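Local coordinates for protein prolyl-tRNA synthetase (Naegleria fowleri, PDB 6UYH) that probably joins proline to its cognate tRNA, using ATP, as a class II aminoacyl-tRNA synthetase, here held with halofuginone and an ATP analogue, at residues 166-171 and 189-194; 181-186 and 267-272. All coordinates share one frame; numbering follows the deposited sequence.

Overall arrangement
Contact 1 and contact 2 set two parts of helix 177-198 against neighbouring strands of the class II catalytic sheet, 164-174 and 261-272; their centres lie about 8 Å apart. The strands run antiparallel and are probably joined by backbone hydrogen bonds, Gly170 N to Trp269 O at 2.8 Å and Gln168 N to Leu271 O at 3.0 Å. Side chains alternate along both strands: Gln168, Asn267 and Trp269 turn to the helix, whereas Glu169 and Ser268 point away from it, toward halofuginone. Both contacts therefore back the site where halofuginone and AMPPNP bind side by side, Trp167 of contact 1 touching both ligands and Ser272 of contact 2 holding the adenine.

Contact 1: residues 166-171 and 189-194; sequences YWQEGH and ELYKRV. With HFG (7-bromo-6-chloro-3-{3-[(2R,3S)-3-hydroxypiperidin-2-yl]-2-oxopropyl}quinazolin-4(3H)-one), chain D; ANP (phosphoaminophosphonic acid-adenylate ester), chain C.
Gln168 on strand 166-171 and Tyr191 on helix 189-194 make the sole direct touch between these segments, a buried polar one flanked by ligand-binding neighbours. Trp167 comes first: its outer ring carbon CZ3 lies 3.6 Å from O5' of AMPPNP, which sits in the ring plane at the edge, while CH2 reaches C5' of the halofuginone piperidine at 3.5 Å. Gln168 turns to the other side of the strand. Bent at chi2 (77°), its chain brings OE1 to the hydroxyl of Tyr191, whose OH donates a 2.6 Å hydrogen bond onto a lone pair in the carbonyl plane; amide and phenol planes stand 47° apart. NE2 bonds Asn143, so both ends of the amide are engaged. The strand belongs to the antiparallel sheet of the class II catalytic core and forms motif 2 with strand 140-149. Glu169 lays CB over one face of the Trp167 indole and against piperidine C5' (3.7 Å). Its OE2 accepts a hydrogen bond of 2.8 Å from NE2 of His171, nearly in the imidazole plane, and OE1 is held by Ser120 and Gln144. His171 bonds Tyr125 through ND1 and sets CE1 3.9 Å from halofuginone C6'.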
loop_
_atom_site.group_PDB
_atom_site.type_symbol
_atom_site.label_atom_id
_atom_site.label_comp_id
_atom_site.label_asym_id
_atom_site.label_seq_id
_atom_site.Cartn_x
_atom_site.Cartn_y
_atom_site.Cartn_z
ATOM N N TYR A 166 8.555 0.549 -6.177
ATOM C CA TYR A 166 7.158 0.252 -5.877
ATOM C C TYR A 166 6.393 0.209 -7.188
ATOM O O TYR A 166 6.670 0.995 -8.099
ATOM C CB TYR A 166 6.575 1.307 -4.915
ATOM C CG TYR A 166 7.488 1.459 -3.727
ATOM C CD1 TYR A 166 7.420 0.568 -2.675
ATOM C CD2 TYR A 166 8.478 2.444 -3.693
ATOM C CE1 TYR A 166 8.287 0.661 -1.587
ATOM C CE2 TYR A 166 9.357 2.549 -2.601
ATOM C CZ TYR A 166 9.260 1.644 -1.564
ATOM O OH TYR A 166 10.110 1.731 -0.477
ATOM N N TRP A 167 5.453 -0.726 -7.301
ATOM C CA TRP A 167 4.691 -0.836 -8.540
ATOM C C TRP A 167 3.316 -1.405 -8.227
ATOM O O TRP A 167 2.997 -1.721 -7.078
ATOM C CB TRP A 167 5.434 -1.676 -9.588
ATOM C CG TRP A 167 5.482 -3.195 -9.408
ATOM C CD1 TRP A 167 4.940 -3.956 -8.395
ATOM C CD2 TRP A 167 6.141 -4.114 -10.284
ATOM N NE1 TRP A 167 5.218 -5.294 -8.613
ATOM C CE2 TRP A 167 5.950 -5.412 -9.765
ATOM C CE3 TRP A 167 6.867 -3.961 -11.474
ATOM C CZ2 TRP A 167 6.470 -6.548 -10.387
ATOM C CZ3 TRP A 167 7.383 -5.086 -12.091
ATOM C CH2 TRP A 167 7.183 -6.362 -11.543
ATOM N N GLN A 168 2.488 -1.506 -9.260
ATOM C CA GLN A 168 1.419 -2.491 -9.280
ATOM C C GLN A 168 1.796 -3.509 -10.338
ATOM O O GLN A 168 2.399 -3.152 -11.357
ATOM C CB GLN A 168 0.038 -1.899 -9.600
ATOM C CG GLN A 168 -0.062 -1.106 -10.933
ATOM C CD GLN A 168 -0.147 -1.963 -12.217
ATOM O OE1 GLN A 168 0.299 -1.525 -13.284
ATOM N NE2 GLN A 168 -0.749 -3.159 -12.124
ATOM N N GLU A 169 1.480 -4.775 -10.078
ATOM C CA GLU A 169 1.560 -5.811 -11.100
ATOM C C GLU A 169 0.207 -6.504 -11.186
ATOM O O GLU A 169 -0.348 -6.949 -10.169
ATOM C CB GLU A 169 2.702 -6.819 -10.823
ATOM C CG GLU A 169 2.629 -7.478 -9.441
ATOM C CD GLU A 169 3.790 -8.423 -9.186
ATOM O OE1 GLU A 169 4.340 -8.386 -8.062
ATOM O OE2 GLU A 169 4.142 -9.199 -10.101
ATOM N N GLY A 170 -0.328 -6.576 -12.399
ATOM C CA GLY A 170 -1.586 -7.254 -12.665
ATOM C C GLY A 170 -1.296 -8.543 -13.416
ATOM O O GLY A 170 -0.402 -8.583 -14.254
ATOM N N HIS A 171 -2.038 -9.591 -13.079
ATOM C CA HIS A 171 -1.863 -10.921 -13.661
ATOM C C HIS A 171 -3.253 -11.466 -13.941
ATOM O O HIS A 171 -4.027 -11.697 -13.004
ATOM C CB HIS A 171 -1.102 -11.840 -12.700
ATOM C CG HIS A 171 0.284 -11.372 -12.386
ATOM N ND1 HIS A 171 1.399 -11.884 -13.014
ATOM C CD2 HIS A 171 0.739 -10.436 -11.516
ATOM C CE1 HIS A 171 2.480 -11.283 -12.552
ATOM N NE2 HIS A 171 2.110 -10.402 -11.640
ATOM N N GLU A 189 -3.872 1.369 -22.635
ATOM C CA GLU A 189 -4.559 2.656 -22.672
ATOM C C GLU A 189 -4.661 3.273 -21.277
ATOM O O GLU A 189 -4.539 4.492 -21.127
ATOM C CB GLU A 189 -5.939 2.488 -23.303
ATOM C CG GLU A 189 -6.876 3.682 -23.151
ATOM C CD GLU A 189 -6.429 4.925 -23.915
ATOM O OE1 GLU A 189 -5.468 4.857 -24.715
ATOM O OE2 GLU A 189 -7.061 5.984 -23.730
ATOM N N LEU A 190 -4.865 2.456 -20.237
ATOM C CA LEU A 190 -4.890 3.010 -18.885
ATOM C C LEU A 190 -3.535 3.584 -18.499
ATOM O O LEU A 190 -3.468 4.607 -17.813
ATOM C CB LEU A 190 -5.320 1.955 -17.864
ATOM C CG LEU A 190 -6.789 1.539 -17.863
ATOM C CD1 LEU A 190 -7.046 0.596 -16.687
ATOM C CD2 LEU A 190 -7.709 2.763 -17.774
ATOM N N TYR A 191 -2.443 2.938 -18.922
ATOM C CA TYR A 191 -1.126 3.509 -18.667
ATOM C C TYR A 191 -0.950 4.827 -19.414
ATOM O O TYR A 191 -0.378 5.782 -18.874
ATOM C CB TYR A 191 -0.028 2.520 -19.068
ATOM C CG TYR A 191 0.068 1.301 -18.191
ATOM C CD1 TYR A 191 -0.498 1.276 -16.914
ATOM C CD2 TYR A 191 0.746 0.166 -18.636
ATOM C CE1 TYR A 191 -0.399 0.155 -16.119
ATOM C CE2 TYR A 191 0.855 -0.950 -17.850
ATOM C CZ TYR A 191 0.287 -0.960 -16.594
ATOM O OH TYR A 191 0.413 -2.095 -15.819
ATOM N N LYS A 192 -1.427 4.899 -20.659
ATOM C CA LYS A 192 -1.411 6.178 -21.363
ATOM C C LYS A 192 -2.194 7.235 -20.584
ATOM O O LYS A 192 -1.755 8.383 -20.464
ATOM C CB LYS A 192 -1.975 6.002 -22.776
ATOM C CG LYS A 192 -2.202 7.294 -23.569
ATOM C CD LYS A 192 -3.634 7.769 -23.414
ATOM C CE LYS A 192 -4.087 8.644 -24.567
ATOM N NZ LYS A 192 -5.549 8.885 -24.422
ATOM N N ARG A 193 -3.353 6.861 -20.029
ATOM C CA ARG A 193 -4.148 7.836 -19.283
ATOM C C ARG A 193 -3.455 8.272 -17.995
ATOM O O ARG A 193 -3.563 9.440 -17.601
ATOM C CB ARG A 193 -5.533 7.269 -18.986
ATOM C CG ARG A 193 -6.341 7.006 -20.254
ATOM C CD ARG A 193 -7.738 6.523 -19.908
ATOM N NE ARG A 193 -8.453 7.526 -19.130
ATOM C CZ ARG A 193 -9.474 7.261 -18.324
ATOM N NH1 ARG A 193 -9.916 6.015 -18.191
ATOM N NH2 ARG A 193 -10.049 8.242 -17.648
ATOM N N VAL A 194 -2.763 7.360 -17.305
ATOM C CA VAL A 194 -2.002 7.773 -16.123
ATOM C C VAL A 194 -0.993 8.848 -16.503
ATOM O O VAL A 194 -0.941 9.922 -15.897
ATOM C CB VAL A 194 -1.295 6.574 -15.462
ATOM C CG1 VAL A 194 -0.296 7.079 -14.380
ATOM C CG2 VAL A 194 -2.313 5.604 -14.835
HETATM O "O4'" HFG D . 8.906 -8.592 -14.399
HETATM C C21 HFG D . 8.920 -8.884 -15.576
HETATM C "C3'" HFG D . 7.650 -9.169 -16.344
HETATM C "C2'" HFG D . 6.379 -8.503 -15.802
HETATM N "N1'" HFG D . 5.983 -9.028 -14.489
HETATM C "C6'" HFG D . 4.688 -8.492 -14.052
HETATM C "C5'" HFG D . 4.702 -6.990 -13.954
HETATM C "C4'" HFG D . 5.171 -6.372 -15.274
HETATM C C39 HFG D . 6.489 -6.980 -15.720
HETATM O "O7'" HFG D . 6.857 -6.445 -16.995
HETATM C "C1'" HFG D . 10.241 -9.001 -16.352
HETATM N N3 HFG D . 11.377 -9.240 -15.465
HETATM C C4 HFG D . 11.454 -10.472 -14.829
HETATM O O11 HFG D . 10.629 -11.343 -15.040
HETATM C C10 HFG D . 12.570 -10.580 -13.881
HETATM C C5 HFG D . 12.781 -11.765 -13.179
HETATM C C2 HFG D . 12.279 -8.240 -15.218
HETATM N N1 HFG D . 13.257 -8.289 -14.386
HETATM C C9 HFG D . 13.408 -9.481 -13.677
HETATM C C8 HFG D . 14.424 -9.554 -12.724
HETATM C C7 HFG D . 14.602 -10.731 -12.015
HETATM BR BR1 HFG D . 15.920 -10.760 -10.657
HETATM C C6 HFG D . 13.811 -11.834 -12.261
HETATM CL CL1 HFG D . 14.117 -13.351 -11.470
HETATM P PG ANP C . 14.203 -1.916 -17.754
HETATM O O1G ANP C . 14.949 -1.943 -19.004
HETATM O O2G ANP C . 15.089 -2.609 -16.634
HETATM O O3G ANP C . 13.921 -0.397 -17.435
HETATM P PB ANP C . 12.263 -4.155 -17.300
HETATM O O1B ANP C . 12.036 -5.122 -18.364
HETATM O O2B ANP C . 13.316 -4.722 -16.300
HETATM N N3B ANP C . 12.759 -2.691 -17.865
HETATM P PA ANP C . 9.687 -4.738 -16.119
HETATM O O1A ANP C . 8.900 -5.162 -17.296
HETATM O O2A ANP C . 10.174 -5.923 -15.352
HETATM O O3A ANP C . 10.954 -3.866 -16.520
HETATM O "O5'" ANP C . 8.929 -3.763 -15.086
HETATM C "C5'" ANP C . 7.663 -3.087 -15.274
HETATM C "C4'" ANP C . 7.944 -1.607 -15.269
HETATM O "O4'" ANP C . 8.602 -1.238 -14.037
HETATM C "C3'" ANP C . 8.907 -1.177 -16.364
HETATM O "O3'" ANP C . 8.208 -0.942 -17.581
HETATM C "C2'" ANP C . 9.516 0.104 -15.792
HETATM O "O2'" ANP C . 8.736 1.233 -16.163
HETATM C "C1'" ANP C . 9.491 -0.158 -14.272
HETATM N N9 ANP C . 10.792 -0.504 -13.714
HETATM C C8 ANP C . 11.609 -1.538 -14.094
HETATM N N7 ANP C . 12.725 -1.619 -13.413
HETATM C C5 ANP C . 12.638 -0.562 -12.515
HETATM C C6 ANP C . 13.506 -0.098 -11.511
HETATM N N6 ANP C . 14.657 -0.692 -11.186
HETATM N N1 ANP C . 13.133 1.003 -10.821
HETATM C C2 ANP C . 11.957 1.573 -11.106
HETATM N N3 ANP C . 11.050 1.214 -12.015
HETATM C C4 ANP C . 11.454 0.135 -12.694
#

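Contact 2: residues 181-186 and 267-272; sequences DEEVFT and NSWGLS. With HFG (7-bromo-6-chloro-3-{3-[(2R,3S)-3-hydroxypiperidin-2-yl]-2-oxopropyl}quinazolin-4(3H)-one), chain D; ANP (phosphoaminophosphonic acid-adenylate ester), chain C.
Glu183 of helix 181-186 reaches across to Asn267 and Trp269 of strand 267-272, and its chain can be followed outward. CB already lies 3.6 Å from Asn267 ND2, and CG stays beside the same nitrogen, somewhat farther off. With CG anti to the backbone N (chi1 -179°) and the chain extended beyond it, the carboxylate is carried to the indole, where CD is 3.5 Å from Trp269 NE1. OE1 takes two hydrogen bonds: Asn267 ND2 donates at 2.9 Å and nearly straight (166°), Trp269 NE1 at 3.0 Å. The donors arrive from opposite faces of the carboxylate plane, the amide on the anti side and the indole N-H from well above that plane; carboxylate and ring are almost perpendicular. OE2 passes the ring, 3.8 Å from Trp269 CZ2, and is bonded to Ser172. These three partners fix the rotation of the buried carboxylate and probably favour its charged form. Asn267 is gripped further: ND2 also bonds Ala180 O, OD1 bonds His241, and Val184 CG2 packs 3.4 Å from that OD1. Farther along the strand, Gly270 N approaches halofuginone C4' at 3.4 Å, and Ser272 OG donates to adenine N3 of AMPPNP at 2.8 Å while capping the backbone N of Arg274. This strand and the helix after it form motif 3 of the class II fold. Segment 181-186 runs only 6° from parallel to segment 267-272, whose strand lies between strands 164-174 and 232-243; Tyr191 and Ile187 continue the helix's cover over Trp269, and Val184 also touches Tyr219 and Thr221 of strand 219-227.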
loop_
_atom_site.group_PDB
_atom_site.type_symbol
_atom_site.label_atom_id
_atom_site.label_comp_id
_atom_site.label_asym_id
_atom_site.label_seq_id
_atom_site.Cartn_x
_atom_site.Cartn_y
_atom_site.Cartn_z
ATOM N N ASP A 181 -5.975 -10.703 -25.516
ATOM C CA ASP A 181 -5.533 -9.612 -26.388
ATOM C C ASP A 181 -6.226 -8.303 -26.026
ATOM O O ASP A 181 -5.583 -7.260 -25.893
ATOM C CB ASP A 181 -5.819 -9.947 -27.860
ATOM C CG ASP A 181 -4.866 -10.978 -28.444
ATOM O OD1 ASP A 181 -3.748 -11.167 -27.922
ATOM O OD2 ASP A 181 -5.242 -11.591 -29.460
ATOM N N GLU A 182 -7.550 -8.353 -25.845
ATOM C CA GLU A 182 -8.310 -7.140 -25.549
ATOM C C GLU A 182 -7.830 -6.478 -24.262
ATOM O O GLU A 182 -7.729 -5.247 -24.188
ATOM C CB GLU A 182 -9.805 -7.460 -25.454
ATOM C CG GLU A 182 -10.666 -6.244 -25.143
ATOM C CD GLU A 182 -12.060 -6.606 -24.650
ATOM O OE1 GLU A 182 -12.376 -7.812 -24.567
ATOM O OE2 GLU A 182 -12.837 -5.678 -24.340
ATOM N N GLU A 183 -7.534 -7.274 -23.234
ATOM C CA GLU A 183 -7.089 -6.681 -21.975
ATOM C C GLU A 183 -5.716 -6.027 -22.112
ATOM O O GLU A 183 -5.477 -4.961 -21.534
ATOM C CB GLU A 183 -7.052 -7.720 -20.860
ATOM C CG GLU A 183 -6.605 -7.073 -19.536
ATOM C CD GLU A 183 -6.193 -8.053 -18.456
ATOM O OE1 GLU A 183 -5.160 -8.732 -18.615
ATOM O OE2 GLU A 183 -6.892 -8.126 -17.428
ATOM N N VAL A 184 -4.796 -6.646 -22.867
ATOM C CA VAL A 184 -3.463 -6.058 -23.035
ATOM C C VAL A 184 -3.571 -4.592 -23.444
ATOM O O VAL A 184 -2.926 -3.709 -22.860
ATOM C CB VAL A 184 -2.643 -6.854 -24.068
ATOM C CG1 VAL A 184 -1.342 -6.078 -24.406
ATOM C CG2 VAL A 184 -2.323 -8.245 -23.552
ATOM N N PHE A 185 -4.406 -4.313 -24.445
ATOM C CA PHE A 185 -4.457 -2.960 -24.992
ATOM C C PHE A 185 -5.342 -2.048 -24.156
ATOM O O PHE A 185 -5.126 -0.830 -24.134
ATOM C CB PHE A 185 -4.889 -3.026 -26.463
ATOM C CG PHE A 185 -3.854 -3.678 -27.334
ATOM C CD1 PHE A 185 -2.793 -2.936 -27.845
ATOM C CD2 PHE A 185 -3.896 -5.043 -27.582
ATOM C CE1 PHE A 185 -1.813 -3.533 -28.621
ATOM C CE2 PHE A 185 -2.921 -5.651 -28.359
ATOM C CZ PHE A 185 -1.878 -4.894 -28.880
ATOM N N THR A 186 -6.317 -2.623 -23.448
ATOM C CA THR A 186 -7.082 -1.875 -22.452
ATOM C C THR A 186 -6.181 -1.368 -21.326
ATOM O O THR A 186 -6.264 -0.196 -20.925
ATOM C CB THR A 186 -8.200 -2.764 -21.901
ATOM O OG1 THR A 186 -9.125 -3.074 -22.953
ATOM C CG2 THR A 186 -8.935 -2.069 -20.750
ATOM N N ASN A 267 -2.074 -12.757 -19.279
ATOM C CA ASN A 267 -1.372 -11.489 -19.426
ATOM C C ASN A 267 -0.729 -11.130 -18.093
ATOM O O ASN A 267 -1.158 -11.598 -17.035
ATOM C CB ASN A 267 -2.309 -10.334 -19.803
ATOM C CG ASN A 267 -3.095 -10.589 -21.057
ATOM O OD1 ASN A 267 -2.650 -11.293 -21.973
ATOM N ND2 ASN A 267 -4.274 -9.984 -21.124
ATOM N N SER A 268 0.278 -10.257 -18.145
ATOM C CA SER A 268 0.704 -9.526 -16.952
ATOM C C SER A 268 1.132 -8.125 -17.368
ATOM O O SER A 268 1.457 -7.875 -18.528
ATOM C CB SER A 268 1.825 -10.255 -16.181
ATOM O OG SER A 268 3.032 -10.283 -16.919
ATOM N N TRP A 269 1.100 -7.193 -16.414
ATOM C CA TRP A 269 1.306 -5.790 -16.744
ATOM C C TRP A 269 1.737 -5.061 -15.480
ATOM O O TRP A 269 1.268 -5.387 -14.389
ATOM C CB TRP A 269 0.036 -5.150 -17.343
ATOM C CG TRP A 269 -1.295 -5.853 -17.001
ATOM C CD1 TRP A 269 -1.864 -6.914 -17.664
ATOM C CD2 TRP A 269 -2.213 -5.511 -15.938
ATOM N NE1 TRP A 269 -3.068 -7.258 -17.074
ATOM C CE2 TRP A 269 -3.304 -6.414 -16.016
ATOM C CE3 TRP A 269 -2.218 -4.525 -14.942
ATOM C CZ2 TRP A 269 -4.387 -6.366 -15.130
ATOM C CZ3 TRP A 269 -3.307 -4.481 -14.046
ATOM C CH2 TRP A 269 -4.369 -5.401 -14.150
ATOM N N GLY A 270 2.648 -4.104 -15.624
ATOM C CA GLY A 270 3.144 -3.383 -14.460
ATOM C C GLY A 270 3.482 -1.942 -14.767
ATOM O O GLY A 270 3.886 -1.597 -15.882
ATOM N N LEU A 271 3.366 -1.105 -13.736
ATOM C CA LEU A 271 3.642 0.328 -13.775
ATOM C C LEU A 271 4.263 0.679 -12.428
ATOM O O LEU A 271 3.739 0.240 -11.402
ATOM C CB LEU A 271 2.340 1.120 -13.984
ATOM C CG LEU A 271 2.407 2.646 -14.043
ATOM C CD1 LEU A 271 2.810 3.083 -15.438
ATOM C CD2 LEU A 271 1.068 3.258 -13.641
ATOM N N SER A 272 5.361 1.451 -12.415
ATOM C CA SER A 272 6.139 1.662 -11.183
ATOM C C SER A 272 6.296 3.144 -10.841
ATOM O O SER A 272 5.878 4.036 -11.588
ATOM C CB SER A 272 7.534 1.052 -11.313
ATOM O OG SER A 272 8.371 1.927 -12.057
HETATM O "O4'" HFG D . 8.906 -8.592 -14.399
HETATM C C21 HFG D . 8.920 -8.884 -15.576
HETATM C "C3'" HFG D . 7.650 -9.169 -16.344
HETATM C "C2'" HFG D . 6.379 -8.503 -15.802
HETATM N "N1'" HFG D . 5.983 -9.028 -14.489
HETATM C "C6'" HFG D . 4.688 -8.492 -14.052
HETATM C "C5'" HFG D . 4.702 -6.990 -13.954
HETATM C "C4'" HFG D . 5.171 -6.372 -15.274
HETATM C C39 HFG D . 6.489 -6.980 -15.720
HETATM O "O7'" HFG D . 6.857 -6.445 -16.995
HETATM C "C1'" HFG D . 10.241 -9.001 -16.352
HETATM N N3 HFG D . 11.377 -9.240 -15.465
HETATM C C4 HFG D . 11.454 -10.472 -14.829
HETATM O O11 HFG D . 10.629 -11.343 -15.040
HETATM C C10 HFG D . 12.570 -10.580 -13.881
HETATM C C5 HFG D . 12.781 -11.765 -13.179
HETATM C C2 HFG D . 12.279 -8.240 -15.218
HETATM N N1 HFG D . 13.257 -8.289 -14.386
HETATM C C9 HFG D . 13.408 -9.481 -13.677
HETATM C C8 HFG D . 14.424 -9.554 -12.724
HETATM C C7 HFG D . 14.602 -10.731 -12.015
HETATM BR BR1 HFG D . 15.920 -10.760 -10.657
HETATM C C6 HFG D . 13.811 -11.834 -12.261
HETATM CL CL1 HFG D . 14.117 -13.351 -11.470
HETATM P PG ANP C . 14.203 -1.916 -17.754
HETATM O O1G ANP C . 14.949 -1.943 -19.004
HETATM O O2G ANP C . 15.089 -2.609 -16.634
HETATM O O3G ANP C . 13.921 -0.397 -17.435
HETATM P PB ANP C . 12.263 -4.155 -17.300
HETATM O O1B ANP C . 12.036 -5.122 -18.364
HETATM O O2B ANP C . 13.316 -4.722 -16.300
HETATM N N3B ANP C . 12.759 -2.691 -17.865
HETATM P PA ANP C . 9.687 -4.738 -16.119
HETATM O O1A ANP C . 8.900 -5.162 -17.296
HETATM O O2A ANP C . 10.174 -5.923 -15.352
HETATM O O3A ANP C . 10.954 -3.866 -16.520
HETATM O "O5'" ANP C . 8.929 -3.763 -15.086
HETATM C "C5'" ANP C . 7.663 -3.087 -15.274
HETATM C "C4'" ANP C . 7.944 -1.607 -15.269
HETATM O "O4'" ANP C . 8.602 -1.238 -14.037
HETATM C "C3'" ANP C . 8.907 -1.177 -16.364
HETATM O "O3'" ANP C . 8.208 -0.942 -17.581
HETATM C "C2'" ANP C . 9.516 0.104 -15.792
HETATM O "O2'" ANP C . 8.736 1.233 -16.163
HETATM C "C1'" ANP C . 9.491 -0.158 -14.272
HETATM N N9 ANP C . 10.792 -0.504 -13.714
HETATM C C8 ANP C . 11.609 -1.538 -14.094
HETATM N N7 ANP C . 12.725 -1.619 -13.413
HETATM C C5 ANP C . 12.638 -0.562 -12.515
HETATM C C6 ANP C . 13.506 -0.098 -11.511
HETATM N N6 ANP C . 14.657 -0.692 -11.186
HETATM N N1 ANP C . 13.133 1.003 -10.821
HETATM C C2 ANP C . 11.957 1.573 -11.106
HETATM N N3 ANP C . 11.050 1.214 -12.015
HETATM C C4 ANP C . 11.454 0.135 -12.694
#